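Local coordinates for pyruvate kinase 1 (Trypanosoma brucei brucei, PDB 4KCT), which catalyses the transfer of phosphate from phosphoenolpyruvate to ADP, giving pyruvate and ATP, and also has an intrinsic decarboxylase activity, at residues A[90-95]-A[123-128]; A[143-148]-A[170-175]. All coordinates share one frame; numbering follows the deposited sequence.

Both contacts lie in the small beta domain of pyruvate kinase, the B domain, which is inserted between the third and fourth strands of the TIM barrel. Along the chain they come in series: interaction 1 joins 90-95 to 123-128, and interaction 2 then joins 143-148 to 170-175. Their centres are about 10 Å apart. Strands 90-91, 124-126 and 141-144 belong to one mixed sheet, while strand 170-173 pairs with 99-102. The two contacts touch directly. Phe-95 N probably donates a hydrogen bond to Asp-174 OD1, and Gly-93 O probably accepts one from Arg-175 N. The contacts thus tie the entry segment of the domain to its later strands.

Interaction 1: residues A[90-95]-A[123-128]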
ATOM      1  N   ILE A  90     -37.836 -28.414  11.292  1.00 21.11           N
ATOM      2  CA  ILE A  90     -38.219 -29.028  12.541  1.00 21.02           C
ATOM      3  C   ILE A  90     -39.421 -28.268  13.045  1.00 21.94           C
ATOM      4  O   ILE A  90     -39.438 -27.029  13.036  1.00 20.91           O
ATOM      5  CB  ILE A  90     -37.092 -28.923  13.584  1.00 18.72           C
ATOM      6  CG1 ILE A  90     -35.807 -29.553  13.045  1.00 20.54           C
ATOM      7  CG2 ILE A  90     -37.538 -29.528  14.917  1.00 17.86           C
ATOM      8  CD1 ILE A  90     -34.588 -29.263  13.909  1.00 21.53           C
ATOM      9  N   ARG A  91     -40.447 -29.001  13.448  1.00 21.07           N
ATOM     10  CA  ARG A  91     -41.644 -28.387  13.970  1.00 20.60           C
ATOM     11  C   ARG A  91     -42.074 -29.015  15.279  1.00 20.47           C
ATOM     12  O   ARG A  91     -41.673 -30.159  15.601  1.00 20.51           O
ATOM     13  CB  ARG A  91     -42.769 -28.447  12.921  1.00 23.49           C
ATOM     14  CG  ARG A  91     -42.549 -27.491  11.741  1.00 33.29           C
ATOM     15  CD  ARG A  91     -43.663 -27.584  10.702  1.00 39.70           C
ATOM     16  NE  ARG A  91     -43.953 -28.980  10.362  1.00 46.85           N
ATOM     17  CZ  ARG A  91     -45.088 -29.412   9.801  1.00 56.48           C
ATOM     18  NH1 ARG A  91     -45.263 -30.711   9.581  1.00 49.72           N
ATOM     19  NH2 ARG A  91     -46.040 -28.552   9.446  1.00 50.35           N
ATOM     20  N   THR A  92     -42.875 -28.273  16.054  1.00 17.80           N
ATOM     21  CA  THR A  92     -43.581 -28.838  17.200  1.00 18.32           C
ATOM     22  C   THR A  92     -44.608 -29.842  16.705  1.00 19.21           C
ATOM     23  O   THR A  92     -44.974 -29.834  15.522  1.00 20.46           O
ATOM     24  CB  THR A  92     -44.318 -27.741  18.022  1.00 20.68           C
ATOM     25  OG1 THR A  92     -45.457 -27.270  17.289  1.00 19.54           O
ATOM     26  CG2 THR A  92     -43.390 -26.547  18.321  1.00 20.08           C
ATOM     27  N   GLY A  93     -45.169 -30.610  17.636  1.00 19.91           N
ATOM     28  CA  GLY A  93     -46.431 -31.302  17.405  1.00 19.84           C
ATOM     29  C   GLY A  93     -47.643 -30.381  17.484  1.00 24.32           C
ATOM     30  O   GLY A  93     -47.525 -29.155  17.326  1.00 21.48           O
ATOM     31  N   LEU A  94     -48.821 -30.985  17.595  1.00 22.06           N
ATOM     32  CA  LEU A  94     -50.056 -30.235  17.846  1.00 26.25           C
ATOM     33  C   LEU A  94     -50.250 -30.018  19.337  1.00 26.62           C
ATOM     34  O   LEU A  94     -49.568 -30.645  20.171  1.00 26.60           O
ATOM     35  CB  LEU A  94     -51.282 -30.986  17.270  1.00 30.16           C
ATOM     36  CG  LEU A  94     -51.080 -31.780  15.974  1.00 29.10           C
ATOM     37  CD1 LEU A  94     -52.304 -32.632  15.633  1.00 32.65           C
ATOM     38  CD2 LEU A  94     -50.745 -30.844  14.829  1.00 30.39           C
ATOM     39  N   PHE A  95     -51.227 -29.179  19.666  1.00 22.84           N
ATOM     40  CA  PHE A  95     -51.563 -28.851  21.028  1.00 26.86           C
ATOM     41  C   PHE A  95     -53.041 -29.156  21.255  1.00 29.04           C
ATOM     42  O   PHE A  95     -53.850 -29.005  20.346  1.00 28.91           O
ATOM     43  CB  PHE A  95     -51.298 -27.366  21.273  1.00 25.60           C
ATOM     44  CG  PHE A  95     -49.834 -27.003  21.212  1.00 26.00           C
ATOM     45  CD1 PHE A  95     -49.019 -27.173  22.328  1.00 24.53           C
ATOM     46  CD2 PHE A  95     -49.254 -26.627  20.014  1.00 24.47           C
ATOM     47  CE1 PHE A  95     -47.658 -26.939  22.259  1.00 24.72           C
ATOM     48  CE2 PHE A  95     -47.880 -26.410  19.924  1.00 27.42           C
ATOM     49  CZ  PHE A  95     -47.084 -26.563  21.052  1.00 27.74           C
ATOM     50  N   GLU A 123     -47.530 -28.199  29.841  1.00 28.42           N
ATOM     51  CA  GLU A 123     -46.589 -29.017  30.633  1.00 32.42           C
ATOM     52  C   GLU A 123     -45.557 -29.711  29.750  1.00 28.79           C
ATOM     53  O   GLU A 123     -44.465 -30.054  30.209  1.00 25.68           O
ATOM     54  CB  GLU A 123     -47.344 -30.097  31.429  1.00 38.28           C
ATOM     55  CG  GLU A 123     -47.823 -29.661  32.813  1.00 50.78           C
ATOM     56  CD  GLU A 123     -48.964 -28.654  32.747  1.00 62.76           C
ATOM     57  OE1 GLU A 123     -48.847 -27.585  33.381  1.00 78.11           O
ATOM     58  OE2 GLU A 123     -49.971 -28.917  32.044  1.00 65.98           O
ATOM     59  N   LYS A 124     -45.995 -30.128  28.569  1.00 25.90           N
ATOM     60  CA  LYS A 124     -45.187 -31.004  27.741  1.00 26.99           C
ATOM     61  C   LYS A 124     -45.660 -30.997  26.307  1.00 21.36           C
ATOM     62  O   LYS A 124     -46.860 -31.060  26.038  1.00 25.20           O
ATOM     63  CB  LYS A 124     -45.221 -32.419  28.291  1.00 24.88           C
ATOM     64  CG  LYS A 124     -44.431 -33.417  27.482  1.00 26.79           C
ATOM     65  CD  LYS A 124     -44.481 -34.754  28.195  1.00 35.71           C
ATOM     66  CE  LYS A 124     -43.183 -35.504  28.078  1.00 33.15           C
ATOM     67  NZ  LYS A 124     -43.130 -36.591  29.092  1.00 40.53           N
ATOM     68  N   PHE A 125     -44.730 -30.826  25.378  1.00 21.26           N
ATOM     69  CA  PHE A 125     -45.084 -30.918  23.972  1.00 20.14           C
ATOM     70  C   PHE A 125     -43.956 -31.492  23.126  1.00 20.80           C
ATOM     71  O   PHE A 125     -42.812 -31.631  23.588  1.00 20.45           O
ATOM     72  CB  PHE A 125     -45.577 -29.559  23.421  1.00 21.53           C
ATOM     73  CG  PHE A 125     -44.498 -28.508  23.309  1.00 19.90           C
ATOM     74  CD1 PHE A 125     -43.652 -28.472  22.208  1.00 18.54           C
ATOM     75  CD2 PHE A 125     -44.376 -27.512  24.282  1.00 22.54           C
ATOM     76  CE1 PHE A 125     -42.694 -27.460  22.068  1.00 19.71           C
ATOM     77  CE2 PHE A 125     -43.441 -26.491  24.149  1.00 23.63           C
ATOM     78  CZ  PHE A 125     -42.573 -26.475  23.054  1.00 21.45           C
ATOM     79  N   TYR A 126     -44.298 -31.861  21.904  1.00 19.84           N
ATOM     80  CA  TYR A 126     -43.464 -32.709  21.087  1.00 20.92           C
ATOM     81  C   TYR A 126     -42.672 -31.824  20.092  1.00 21.08           C
ATOM     82  O   TYR A 126     -43.203 -30.829  19.573  1.00 19.04           O
ATOM     83  CB  TYR A 126     -44.364 -33.678  20.322  1.00 21.16           C
ATOM     84  CG  TYR A 126     -43.680 -34.448  19.224  1.00 22.59           C
ATOM     85  CD1 TYR A 126     -42.873 -35.541  19.521  1.00 21.46           C
ATOM     86  CD2 TYR A 126     -43.966 -34.182  17.873  1.00 22.25           C
ATOM     87  CE1 TYR A 126     -42.283 -36.287  18.515  1.00 22.63           C
ATOM     88  CE2 TYR A 126     -43.443 -34.977  16.861  1.00 23.72           C
ATOM     89  CZ  TYR A 126     -42.579 -36.007  17.190  1.00 26.41           C
ATOM     90  OH  TYR A 126     -42.045 -36.789  16.209  1.00 29.79           O
ATOM     91  N   ILE A 127     -41.432 -32.218  19.809  1.00 19.26           N
ATOM     92  CA  ILE A 127     -40.659 -31.628  18.698  1.00 21.41           C
ATOM     93  C   ILE A 127     -40.150 -32.773  17.820  1.00 23.49           C
ATOM     94  O   ILE A 127     -39.717 -33.804  18.344  1.00 22.16           O
ATOM     95  CB  ILE A 127     -39.484 -30.781  19.252  1.00 20.77           C
ATOM     96  CG1 ILE A 127     -40.019 -29.488  19.867  1.00 22.14           C
ATOM     97  CG2 ILE A 127     -38.470 -30.455  18.160  1.00 22.59           C
ATOM     98  CD1 ILE A 127     -38.950 -28.675  20.601  1.00 22.29           C
ATOM     99  N   ASP A 128     -40.344 -32.661  16.502  1.00 21.36           N
ATOM    100  CA  ASP A 128     -40.209 -33.816  15.602  1.00 23.41           C
ATOM    101  C   ASP A 128     -38.774 -34.033  15.097  1.00 25.19           C
ATOM    102  O   ASP A 128     -38.580 -34.523  14.000  1.00 29.94           O
ATOM    103  CB  ASP A 128     -41.183 -33.710  14.413  1.00 24.29           C
ATOM    104  CG  ASP A 128     -40.836 -32.536  13.452  1.00 29.79           C
ATOM    105  OD1 ASP A 128     -39.751 -31.930  13.573  1.00 27.01           O
ATOM    106  OD2 ASP A 128     -41.644 -32.242  12.565  1.00 30.00           O
TER
HETATM  107  O   HOH W   1     -41.146 -30.931  10.492  1.00 37.13           O
HETATM  108  O   HOH W   2     -44.701 -31.848  13.569  1.00 34.57           O
HETATM  109  O   HOH W   3     -47.131 -31.889  20.866  1.00 18.77           O
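In the B domain of pyruvate kinase, a single antiparallel beta bridge pairs Thr-92 with Ile-127 and joins 90-95 to 123-128. The bridge lies just past strands 90-91 and 124-126, the outermost strands of the mixed sheet, and joins the two edges. Gly-93 N donates to Tyr-126 O at 2.8 Å, from above the carbonyl plane. Asp-128 grips Arg-91 twice. Asp-128 N donates to Arg-91 O at 3.0 Å, nearly along the C=O axis. The Asp-128 side chain takes the crowded position between backbone N and carbonyl carbon (chi1 67°). This turns Asp-128 OD1 back to accept from Arg-91 N at 3.0 Å, from above the carboxylate plane. One water links Asp-128 OD2 to Thr-92 O.

On the buried side, Ile-90 CG2 presses on Ile-127 CG2 at 3.5 Å, tighter than usual for two carbons. Phe-95 and Phe-125 lie side by side and point the same way. Phe-95 CE1 meets Phe-125 CB at 3.5 Å, and Phe-95 CZ sits over one face of the Phe-125 ring, toward the rim. The ring planes are oblique, at 59°. Val-100 and Phe-102 of strand 99-102 pack against this aromatic pair.

Arg-91 and Asp-128 form no salt bridge; Arg-91 NE stays 4.6 Å from Asp-128 OD2. The backbone N-H of Arg-91 and nearby waters probably help to stabilise the charged form of Asp-128.

Interaction 2: residues A[143-148]-A[170-175]; sequences YVDDGV and HRLTDR
His-170 and Asp-145 both hold CG anti to the backbone N (chi1 -160° and -152°), so their side chains reach across the gap between the segments. They cross at about a right angle. His-170 NE2 donates to Asp-145 OD2 at 2.9 Å, with a nearly straight N-H...O angle of 164°. The oxygen lies in the plane of the imidazole and offers its anti lone pair, the one away from OD1. The carboxylate plane is turned well away from that of the ring.

Val-148 CG1 sits over one face of the same ring, at its CE1-ND1 side. Val-148 CG1 is also anti to the backbone N and stands 3.3 Å from His-170 CE1. The imidazole is thus held at its NE2 edge by a carboxylate and touched on one face by a single methyl group. The negative charge of Asp-145 may favour the protonated histidine.

A water gives Asp-145 OD2 a second donor at 2.7 Å. It also donates to Arg-171 O and accepts from Thr-173 N, so it ties the carboxylate to the backbone of the strand.

Deeper in, Val-144 CG1 meets Leu-172 CD2 at 3.7 Å, the two side chains crossing at about a right angle. Met-149 touches Val-144, His-170 and Leu-172.

Arg-308 NH1 of the second subunit hydrogen-bonds to Asp-146 O, and Arg-308 packs on Val-148, which brings a subunit interface up to this turn. The backbone bond from Val-148 N to Asp-145 O, at 3.0 Å, closes the turn. Asp-145 to Val-148 form a type I' beta turn, typical of a tight beta hairpin, here linking strands 141-144 and 149-158 of the B domain.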
ATOM      1  N   TYR A 143     -35.585 -22.136  19.964  1.00 22.73           N
ATOM      2  CA  TYR A 143     -36.428 -21.060  19.498  1.00 22.69           C
ATOM      3  C   TYR A 143     -37.678 -21.664  18.897  1.00 25.73           C
ATOM      4  O   TYR A 143     -37.599 -22.628  18.123  1.00 24.21           O
ATOM      5  CB  TYR A 143     -35.696 -20.244  18.422  1.00 22.54           C
ATOM      6  CG  TYR A 143     -34.529 -19.411  18.948  1.00 27.16           C
ATOM      7  CD1 TYR A 143     -33.663 -18.745  18.062  1.00 26.30           C
ATOM      8  CD2 TYR A 143     -34.316 -19.248  20.325  1.00 27.02           C
ATOM      9  CE1 TYR A 143     -32.586 -17.988  18.535  1.00 28.22           C
ATOM     10  CE2 TYR A 143     -33.212 -18.535  20.802  1.00 28.43           C
ATOM     11  CZ  TYR A 143     -32.381 -17.866  19.906  1.00 32.68           C
ATOM     12  OH  TYR A 143     -31.304 -17.130  20.381  1.00 32.39           O
ATOM     13  N   VAL A 144     -38.814 -21.029  19.136  1.00 22.20           N
ATOM     14  CA  VAL A 144     -40.065 -21.529  18.612  1.00 24.98           C
ATOM     15  C   VAL A 144     -40.794 -20.423  17.850  1.00 27.56           C
ATOM     16  O   VAL A 144     -40.755 -19.259  18.249  1.00 27.33           O
ATOM     17  CB  VAL A 144     -40.954 -22.088  19.747  1.00 24.99           C
ATOM     18  CG1 VAL A 144     -42.074 -22.942  19.179  1.00 23.32           C
ATOM     19  CG2 VAL A 144     -40.103 -22.891  20.743  1.00 22.81           C
ATOM     20  N   ASP A 145     -41.375 -20.785  16.705  1.00 26.28           N
ATOM     21  CA  ASP A 145     -42.219 -19.896  15.944  1.00 31.07           C
ATOM     22  C   ASP A 145     -41.398 -18.773  15.326  1.00 34.64           C
ATOM     23  O   ASP A 145     -41.499 -17.611  15.730  1.00 32.97           O
ATOM     24  CB  ASP A 145     -43.348 -19.338  16.812  1.00 33.08           C
ATOM     25  CG  ASP A 145     -44.573 -18.999  16.006  1.00 37.38           C
ATOM     26  OD1 ASP A 145     -44.536 -19.163  14.767  1.00 36.00           O
ATOM     27  OD2 ASP A 145     -45.578 -18.589  16.603  1.00 39.67           O
ATOM     28  N   ASP A 146     -40.427 -19.176  14.517  1.00 36.20           N
ATOM     29  CA  ASP A 146     -39.518 -18.246  13.866  1.00 40.40           C
ATOM     30  C   ASP A 146     -38.856 -17.303  14.851  1.00 35.21           C
ATOM     31  O   ASP A 146     -38.713 -16.117  14.569  1.00 34.97           O
ATOM     32  CB  ASP A 146     -40.246 -17.454  12.781  1.00 50.13           C
ATOM     33  CG  ASP A 146     -40.170 -18.122  11.429  1.00 60.59           C
ATOM     34  OD1 ASP A 146     -39.684 -17.481  10.478  1.00 80.56           O
ATOM     35  OD2 ASP A 146     -40.552 -19.307  11.323  1.00 70.67           O
ATOM     36  N   GLY A 147     -38.445 -17.841  15.999  1.00 31.07           N
ATOM     37  CA  GLY A 147     -37.615 -17.111  16.944  1.00 31.61           C
ATOM     38  C   GLY A 147     -38.399 -16.296  17.954  1.00 31.86           C
ATOM     39  O   GLY A 147     -37.815 -15.697  18.849  1.00 32.53           O
ATOM     40  N   VAL A 148     -39.727 -16.279  17.822  1.00 29.90           N
ATOM     41  CA  VAL A 148     -40.563 -15.374  18.628  1.00 32.11           C
ATOM     42  C   VAL A 148     -40.633 -15.770  20.100  1.00 32.40           C
ATOM     43  O   VAL A 148     -40.663 -14.919  20.974  1.00 34.07           O
ATOM     44  CB  VAL A 148     -41.996 -15.220  18.057  1.00 33.85           C
ATOM     45  CG1 VAL A 148     -42.875 -14.462  19.046  1.00 37.06           C
ATOM     46  CG2 VAL A 148     -41.961 -14.488  16.716  1.00 38.18           C
ATOM     47  N   HIS A 170     -45.944 -16.020  24.959  1.00 32.16           N
ATOM     48  CA  HIS A 170     -46.285 -16.424  23.603  1.00 29.58           C
ATOM     49  C   HIS A 170     -47.413 -17.422  23.586  1.00 28.38           C
ATOM     50  O   HIS A 170     -47.576 -18.203  24.522  1.00 28.98           O
ATOM     51  CB  HIS A 170     -45.071 -16.997  22.885  1.00 33.32           C
ATOM     52  CG  HIS A 170     -45.199 -16.992  21.383  1.00 35.20           C
ATOM     53  ND1 HIS A 170     -45.562 -15.892  20.689  1.00 34.34           N
ATOM     54  CD2 HIS A 170     -45.106 -18.026  20.453  1.00 33.33           C
ATOM     55  CE1 HIS A 170     -45.669 -16.201  19.385  1.00 35.87           C
ATOM     56  NE2 HIS A 170     -45.337 -17.489  19.235  1.00 30.39           N
ATOM     57  N   ARG A 171     -48.173 -17.422  22.493  1.00 27.49           N
ATOM     58  CA  ARG A 171     -49.243 -18.399  22.269  1.00 31.04           C
ATOM     59  C   ARG A 171     -48.829 -19.293  21.114  1.00 31.38           C
ATOM     60  O   ARG A 171     -48.568 -18.804  20.012  1.00 30.44           O
ATOM     61  CB  ARG A 171     -50.558 -17.681  21.891  1.00 31.49           C
ATOM     62  CG  ARG A 171     -51.751 -18.627  21.772  1.00 37.82           C
ATOM     63  CD  ARG A 171     -53.052 -17.880  21.467  1.00 39.75           C
ATOM     64  NE  ARG A 171     -53.080 -17.404  20.089  1.00 43.15           N
ATOM     65  CZ  ARG A 171     -53.728 -18.007  19.096  1.00 39.32           C
ATOM     66  NH1 ARG A 171     -54.499 -19.060  19.334  1.00 39.07           N
ATOM     67  NH2 ARG A 171     -53.657 -17.514  17.874  1.00 40.15           N
ATOM     68  N   LEU A 172     -48.688 -20.585  21.372  1.00 26.79           N
ATOM     69  CA  LEU A 172     -48.354 -21.516  20.304  1.00 28.65           C
ATOM     70  C   LEU A 172     -49.629 -22.100  19.710  1.00 27.76           C
ATOM     71  O   LEU A 172     -50.519 -22.497  20.440  1.00 31.43           O
ATOM     72  CB  LEU A 172     -47.455 -22.647  20.833  1.00 26.91           C
ATOM     73  CG  LEU A 172     -46.011 -22.271  21.137  1.00 29.70           C
ATOM     74  CD1 LEU A 172     -45.215 -23.526  21.500  1.00 28.60           C
ATOM     75  CD2 LEU A 172     -45.391 -21.560  19.938  1.00 29.07           C
ATOM     76  N   THR A 173     -49.677 -22.205  18.388  1.00 26.63           N
ATOM     77  CA  THR A 173     -50.660 -23.059  17.712  1.00 28.92           C
ATOM     78  C   THR A 173     -49.967 -24.323  17.142  1.00 30.56           C
ATOM     79  O   THR A 173     -48.764 -24.536  17.358  1.00 28.84           O
ATOM     80  CB  THR A 173     -51.376 -22.291  16.582  1.00 30.49           C
ATOM     81  OG1 THR A 173     -50.398 -21.754  15.689  1.00 27.02           O
ATOM     82  CG2 THR A 173     -52.216 -21.122  17.160  1.00 31.03           C
ATOM     83  N   ASP A 174     -50.722 -25.148  16.415  1.00 28.80           N
ATOM     84  CA  ASP A 174     -50.220 -26.451  15.966  1.00 24.91           C
ATOM     85  C   ASP A 174     -48.981 -26.313  15.050  1.00 26.01           C
ATOM     86  O   ASP A 174     -48.958 -25.482  14.142  1.00 21.83           O
ATOM     87  CB  ASP A 174     -51.322 -27.222  15.234  1.00 27.86           C
ATOM     88  CG  ASP A 174     -52.368 -27.832  16.190  1.00 30.40           C
ATOM     89  OD1 ASP A 174     -52.198 -27.738  17.434  1.00 29.13           O
ATOM     90  OD2 ASP A 174     -53.350 -28.439  15.678  1.00 31.10           O
ATOM     91  N   ARG A 175     -48.000 -27.191  15.247  1.00 22.62           N
ATOM     92  CA  ARG A 175     -46.872 -27.357  14.298  1.00 24.24           C
ATOM     93  C   ARG A 175     -46.165 -26.042  13.939  1.00 23.82           C
ATOM     94  O   ARG A 175     -45.951 -25.766  12.761  1.00 19.32           O
ATOM     95  CB  ARG A 175     -47.340 -28.046  13.005  1.00 29.24           C
ATOM     96  CG  ARG A 175     -47.914 -29.434  13.210  1.00 35.30           C
ATOM     97  CD  ARG A 175     -47.337 -30.443  12.228  1.00 44.07           C
ATOM     98  NE  ARG A 175     -48.254 -31.567  12.041  1.00 55.04           N
ATOM     99  CZ  ARG A 175     -48.189 -32.727  12.700  1.00 56.40           C
ATOM    100  NH1 ARG A 175     -47.177 -32.989  13.526  1.00 52.35           N
ATOM    101  NH2 ARG A 175     -49.116 -33.651  12.493  1.00 55.61           N
TER
HETATM  102  O   HOH W   4     -47.959 -19.705  17.315  1.00 36.76           O